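Local coordinates for bifunctional GH43-CE protein (Bacteroides eggerthii, PDB 6MLY), which probably degrades arabinoxylan with two activities, joining a glycoside hydrolase of family 43, probably a xylan 1,4-beta-xylosidase, to a carbohydrate esterase, at residues G472-M477 and R518-C523; P377-S382 and C448-K453. All coordinates share one frame; numbering follows the deposited sequence.

Followed from the N terminus, the chain closes interaction 2 first: 377-382 meets 448-453 after 65 intervening residues, 37 of them in strands. Interaction 1 follows in series, 472-477 meeting 518-523 across another 40 residues, so the two loops neither nest nor cross. Interaction 2 pairs strands 378-386 and 441-449 inside the seven-stranded sheet of the concanavalin A-like domain. Interaction 1 starts from strand 469-476 at the rim of that same sheet and reaches the first strand of the sheet belonging to the esterase part. The contact centres lie 13 Å apart and are bridged by Met-477, whose CE packs 3.7 Å from Cys-448 SG.

Interaction 1: G472-M477 and R518-C523; sequences GNVLKM and RWEDIC
The junction between the concanavalin A-like sheet and the esterase sheet runs through Val-474 and Lys-476, which meet Glu-520 and Asp-521. The CA atoms of Val-474 and Glu-520 are the nearest across the contact, 6.3 Å apart, and the two segments run 58° from each other. No clear backbone hydrogen bond joins them; side chains of 518-523 meet both the backbone and the side chains of 472-477. Val-474 and Glu-520 run antiparallel alongside each other as side chains, with Val-474 CB 3.7 Å from Glu-520 CB. Glu-520 OE1 lies 3.0 Å from Val-474 N. Val-474 CG1 stands between its own backbone N and carbonyl carbon (chi1 70°), which turns it to Asp-521 OD2 at 3.4 Å. Arg-518 grips Glu-520 side-on: NE and NH2 each donate to OE2, both at 2.9 Å, with the acceptor close to the guanidinium plane. Both donors converge on OE2 and hold that one oxygen in place, while Arg-518 NH1 bonds to Phe-459 O and the guanidinium makes a cation-pi contact with Tyr-460. Lys-476 CE comes 3.3 Å from Asp-521 OD2. The salt bridge from Lys-476 NZ to the same oxygen is long, 3.8 Å; the other carboxylate oxygen, OD1, pairs with Lys-563. At Asp-521 the chain turns a corner between two short strand pieces, which brings this acid to face Lys-476. The arrangement is an interface between an outermost strand of a concanavalin A-like sheet and the N-terminal antiparallel strand pair, 518-523 with 533-537, of an alpha/beta-hydrolase fold.

Interaction 2: P377-S382 and C448-K453; sequences PVCTGS and CDFRNK
Val-378 and Asp-449 project together from the same face of the sheet as a non-hydrogen-bonded antiparallel pair, and the Arg-451 side chain passes across Val-378. Val-378 CG1, beside its own backbone N (chi1 -60°), lies over one face of the Arg-451 guanidinium and is 3.6 Å from Arg-451 CG. A bend at chi3 (-56°) swings Arg-451 NE back to Asp-449, where it forms a salt bridge to OD1 at 2.7 Å. Arg-451 NH2 adds a weak bond to Asp-449 OD2 and a second salt bridge, to Asp-516. The same Asp-449 OD1 accepts from Arg-451 N, reached from above the carboxylate plane, closing an Asx turn just past the strand end. An alanine in place of Arg-451 would probably leave Asp-449 and Asp-516 without this cationic mate and uncover the CG1 side of Val-378. Cys-379 and Cys-448 point to the other face as a hydrogen-bonded pair. Cys-379 N donates to Cys-448 O at 3.2 Å. In return, Cys-448 N donates to Cys-379 O at 2.9 Å. Their SG atoms are 3.8 Å apart, too far for a disulfide. Cys-379 SG approaches the edge of the Phe-450 ring, 4.2 Å from CE2, while Phe-450 N bonds to Pro-377 O at 3.1 Å. The chemistry thus keeps the charges on the Val-378 and Asp-449 face, leaving the cysteine face to uncharged packing.

Interaction 1: G472-M477 and R518-C523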
loop_
_atom_site.group_PDB
_atom_site.type_symbol
_atom_site.label_atom_id
_atom_site.label_comp_id
_atom_site.label_asym_id
_atom_site.label_seq_id
_atom_site.Cartn_x
_atom_site.Cartn_y
_atom_site.Cartn_z
ATOM N N GLY A 472 -5.317 6.105 -9.317
ATOM C CA GLY A 472 -6.168 5.660 -8.223
ATOM C C GLY A 472 -5.704 6.213 -6.882
ATOM O O GLY A 472 -4.781 7.068 -6.822
ATOM N N ASN A 473 -6.347 5.710 -5.807
ATOM C CA ASN A 473 -6.040 6.125 -4.431
ATOM C C ASN A 473 -4.863 5.292 -3.896
ATOM O O ASN A 473 -4.271 4.474 -4.619
ATOM C CB ASN A 473 -7.274 6.045 -3.522
ATOM C CG ASN A 473 -7.855 4.653 -3.383
ATOM O OD1 ASN A 473 -7.251 3.673 -3.810
ATOM N ND2 ASN A 473 -9.036 4.552 -2.794
ATOM N N VAL A 474 -4.512 5.552 -2.631
ATOM C CA VAL A 474 -3.547 4.760 -1.868
ATOM C C VAL A 474 -4.283 3.561 -1.259
ATOM O O VAL A 474 -5.443 3.673 -0.854
ATOM C CB VAL A 474 -2.858 5.605 -0.777
ATOM C CG1 VAL A 474 -3.803 5.972 0.361
ATOM C CG2 VAL A 474 -1.622 4.922 -0.221
ATOM N N LEU A 475 -3.585 2.420 -1.198
ATOM C CA LEU A 475 -4.076 1.218 -0.530
ATOM C C LEU A 475 -3.549 1.192 0.909
ATOM O O LEU A 475 -2.380 0.856 1.133
ATOM C CB LEU A 475 -3.606 -0.017 -1.306
ATOM C CG LEU A 475 -4.014 -1.361 -0.705
ATOM C CD1 LEU A 475 -5.508 -1.586 -0.872
ATOM C CD2 LEU A 475 -3.222 -2.505 -1.322
ATOM N N LYS A 476 -4.411 1.543 1.872
ATOM C CA LYS A 476 -4.079 1.431 3.299
ATOM C C LYS A 476 -4.045 -0.052 3.689
ATOM O O LYS A 476 -5.049 -0.606 4.139
ATOM C CB LYS A 476 -5.073 2.204 4.174
ATOM C CG LYS A 476 -5.008 3.722 4.059
ATOM C CD LYS A 476 -3.612 4.291 4.201
ATOM C CE LYS A 476 -3.600 5.793 4.406
ATOM N NZ LYS A 476 -4.058 6.180 5.762
ATOM N N MET A 477 -2.876 -0.673 3.500
ATOM C CA MET A 477 -2.658 -2.084 3.792
ATOM C C MET A 477 -2.950 -2.346 5.277
ATOM O O MET A 477 -2.510 -1.581 6.134
ATOM C CB MET A 477 -1.208 -2.482 3.485
ATOM C CG MET A 477 -0.873 -2.497 2.005
ATOM S SD MET A 477 0.932 -2.402 1.695
ATOM C CE MET A 477 1.028 -3.528 0.274
ATOM N N ARG A 518 5.197 10.367 -4.080
ATOM C CA ARG A 518 3.797 10.203 -3.682
ATOM C C ARG A 518 3.744 9.911 -2.181
ATOM O O ARG A 518 4.305 8.919 -1.723
ATOM C CB ARG A 518 3.118 9.059 -4.450
ATOM C CG ARG A 518 1.956 9.485 -5.338
ATOM C CD ARG A 518 1.385 8.352 -6.185
ATOM N NE ARG A 518 0.191 7.656 -5.624
ATOM C CZ ARG A 518 -0.405 6.510 -6.163
ATOM N NH1 ARG A 518 0.160 5.943 -7.221
ATOM N NH2 ARG A 518 -1.572 6.014 -5.693
ATOM N N TRP A 519 3.097 10.805 -1.432
ATOM C CA TRP A 519 2.647 10.542 -0.077
ATOM C C TRP A 519 1.161 10.886 -0.007
ATOM O O TRP A 519 0.797 12.034 -0.225
ATOM C CB TRP A 519 3.426 11.368 0.953
ATOM C CG TRP A 519 4.915 11.243 0.894
ATOM C CD1 TRP A 519 5.703 10.492 1.713
ATOM C CD2 TRP A 519 5.807 11.934 -0.000
ATOM N NE1 TRP A 519 7.022 10.651 1.381
ATOM C CE2 TRP A 519 7.118 11.532 0.336
ATOM C CE3 TRP A 519 5.630 12.848 -1.047
ATOM C CZ2 TRP A 519 8.240 12.003 -0.345
ATOM C CZ3 TRP A 519 6.740 13.317 -1.718
ATOM C CH2 TRP A 519 8.026 12.898 -1.368
ATOM N N GLU A 520 0.315 9.898 0.283
ATOM C CA GLU A 520 -1.115 10.144 0.421
ATOM C C GLU A 520 -1.515 10.008 1.894
ATOM O O GLU A 520 -0.751 9.495 2.704
ATOM C CB GLU A 520 -1.913 9.201 -0.479
ATOM C CG GLU A 520 -1.696 9.463 -1.959
ATOM C CD GLU A 520 -2.592 8.661 -2.898
ATOM O OE1 GLU A 520 -3.768 8.426 -2.538
ATOM O OE2 GLU A 520 -2.106 8.261 -3.984
ATOM N N ASP A 521 -2.721 10.491 2.210
ATOM C CA ASP A 521 -3.302 10.475 3.554
ATOM C C ASP A 521 -2.251 10.893 4.594
ATOM O O ASP A 521 -2.007 10.174 5.560
ATOM C CB ASP A 521 -3.915 9.106 3.865
ATOM C CG ASP A 521 -5.282 8.888 3.235
ATOM O OD1 ASP A 521 -6.128 9.792 3.350
ATOM O OD2 ASP A 521 -5.492 7.811 2.641
ATOM N N ILE A 522 -1.638 12.061 4.376
ATOM C CA ILE A 522 -0.775 12.715 5.357
ATOM C C ILE A 522 -1.656 13.660 6.182
ATOM O O ILE A 522 -2.489 14.366 5.624
ATOM C CB ILE A 522 0.382 13.472 4.666
ATOM C CG1 ILE A 522 1.333 12.529 3.920
ATOM C CG2 ILE A 522 1.129 14.356 5.657
ATOM C CD1 ILE A 522 2.363 11.852 4.799
ATOM N N CYS A 523 -1.463 13.658 7.506
ATOM C CA CYS A 523 -2.193 14.532 8.430
ATOM C C CYS A 523 -1.454 15.874 8.542
ATOM O O CYS A 523 -0.282 15.909 8.905
ATOM C CB CYS A 523 -2.328 13.889 9.807
ATOM S SG CYS A 523 -2.441 12.078 9.770
#

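Interaction 2: P377-S382 and C448-K453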
loop_
_atom_site.group_PDB
_atom_site.type_symbol
_atom_site.label_atom_id
_atom_site.label_comp_id
_atom_site.label_asym_id
_atom_site.label_seq_id
_atom_site.Cartn_x
_atom_site.Cartn_y
_atom_site.Cartn_z
ATOM N N PRO A 377 12.618 -2.053 4.180
ATOM C CA PRO A 377 11.592 -1.162 4.706
ATOM C C PRO A 377 10.659 -0.562 3.639
ATOM O O PRO A 377 9.524 -0.201 3.957
ATOM C CB PRO A 377 12.391 -0.044 5.394
ATOM C CG PRO A 377 13.668 0.023 4.597
ATOM C CD PRO A 377 13.945 -1.419 4.232
ATOM N N VAL A 378 11.150 -0.457 2.397
ATOM C CA VAL A 378 10.358 -0.031 1.227
ATOM C C VAL A 378 10.598 -1.028 0.091
ATOM O O VAL A 378 11.600 -1.757 0.102
ATOM C CB VAL A 378 10.719 1.393 0.763
ATOM C CG1 VAL A 378 10.467 2.425 1.852
ATOM C CG2 VAL A 378 12.153 1.480 0.250
ATOM N N CYS A 379 9.685 -1.046 -0.883
ATOM C CA CYS A 379 9.884 -1.825 -2.098
ATOM C C CYS A 379 8.984 -1.312 -3.229
ATOM O O CYS A 379 8.089 -0.472 -3.029
ATOM C CB CYS A 379 9.644 -3.315 -1.861
ATOM S SG CYS A 379 7.911 -3.765 -1.563
ATOM N N THR A 380 9.264 -1.829 -4.429
ATOM C CA THR A 380 8.553 -1.498 -5.625
ATOM C C THR A 380 8.625 -2.694 -6.579
ATOM O O THR A 380 9.712 -3.109 -6.956
ATOM C CB THR A 380 9.125 -0.208 -6.229
ATOM O OG1 THR A 380 8.891 0.843 -5.290
ATOM C CG2 THR A 380 8.523 0.146 -7.573
ATOM N N GLY A 381 7.454 -3.231 -6.941
ATOM C CA GLY A 381 7.314 -4.223 -8.006
ATOM C C GLY A 381 6.905 -3.574 -9.318
ATOM O O GLY A 381 6.402 -2.459 -9.315
ATOM N N SER A 382 7.131 -4.280 -10.435
ATOM C CA SER A 382 6.820 -3.786 -11.784
ATOM C C SER A 382 6.523 -4.950 -12.738
ATOM O O SER A 382 6.941 -6.090 -12.496
ATOM C CB SER A 382 7.949 -2.952 -12.319
ATOM O OG SER A 382 8.201 -1.845 -11.473
ATOM N N CYS A 448 5.452 0.219 -2.083
ATOM C CA CYS A 448 5.134 -0.140 -0.700
ATOM C C CYS A 448 6.005 0.680 0.259
ATOM O O CYS A 448 7.238 0.653 0.161
ATOM C CB CYS A 448 5.394 -1.619 -0.425
ATOM S SG CYS A 448 4.282 -2.756 -1.303
ATOM N N ASP A 449 5.354 1.402 1.177
ATOM C CA ASP A 449 6.042 2.097 2.259
ATOM C C ASP A 449 5.613 1.457 3.582
ATOM O O ASP A 449 4.492 1.677 4.053
ATOM C CB ASP A 449 5.782 3.610 2.251
ATOM C CG ASP A 449 6.745 4.388 3.136
ATOM O OD1 ASP A 449 7.795 3.818 3.489
ATOM O OD2 ASP A 449 6.446 5.549 3.476
ATOM N N PHE A 450 6.513 0.639 4.139
ATOM C CA PHE A 450 6.351 0.027 5.450
ATOM C C PHE A 450 7.083 0.865 6.510
ATOM O O PHE A 450 6.861 0.668 7.698
ATOM C CB PHE A 450 6.837 -1.427 5.421
ATOM C CG PHE A 450 6.151 -2.300 4.393
ATOM C CD1 PHE A 450 4.834 -2.707 4.569
ATOM C CD2 PHE A 450 6.814 -2.711 3.246
ATOM C CE1 PHE A 450 4.200 -3.506 3.626
ATOM C CE2 PHE A 450 6.179 -3.510 2.305
ATOM C CZ PHE A 450 4.873 -3.904 2.495
ATOM N N ARG A 451 7.928 1.812 6.073
ATOM C CA ARG A 451 8.707 2.686 6.974
ATOM C C ARG A 451 7.828 3.114 8.155
ATOM O O ARG A 451 6.845 3.828 7.968
ATOM C CB ARG A 451 9.216 3.941 6.253
ATOM C CG ARG A 451 10.316 3.690 5.228
ATOM C CD ARG A 451 10.796 4.936 4.494
ATOM N NE ARG A 451 9.721 5.656 3.818
ATOM C CZ ARG A 451 9.803 6.182 2.602
ATOM N NH1 ARG A 451 10.933 6.121 1.920
ATOM N NH2 ARG A 451 8.742 6.755 2.067
ATOM N N ASN A 452 8.187 2.659 9.359
ATOM C CA ASN A 452 7.466 2.993 10.592
ATOM C C ASN A 452 5.979 2.641 10.423
ATOM O O ASN A 452 5.100 3.368 10.878
ATOM C CB ASN A 452 7.691 4.456 10.995
ATOM C CG ASN A 452 9.117 4.754 11.414
ATOM O OD1 ASN A 452 9.347 5.396 12.438
ATOM N ND2 ASN A 452 10.085 4.293 10.635
ATOM N N LYS A 453 5.724 1.516 9.743
ATOM C CA LYS A 453 4.412 0.872 9.630
ATOM C C LYS A 453 3.357 1.830 9.063
ATOM O O LYS A 453 2.181 1.705 9.405
ATOM C CB LYS A 453 3.986 0.313 10.994
ATOM C CG LYS A 453 4.536 -1.074 11.314
ATOM C CD LYS A 453 4.982 -1.249 12.749
ATOM C CE LYS A 453 6.269 -0.511 13.055
ATOM N NZ LYS A 453 6.852 -0.930 14.351
#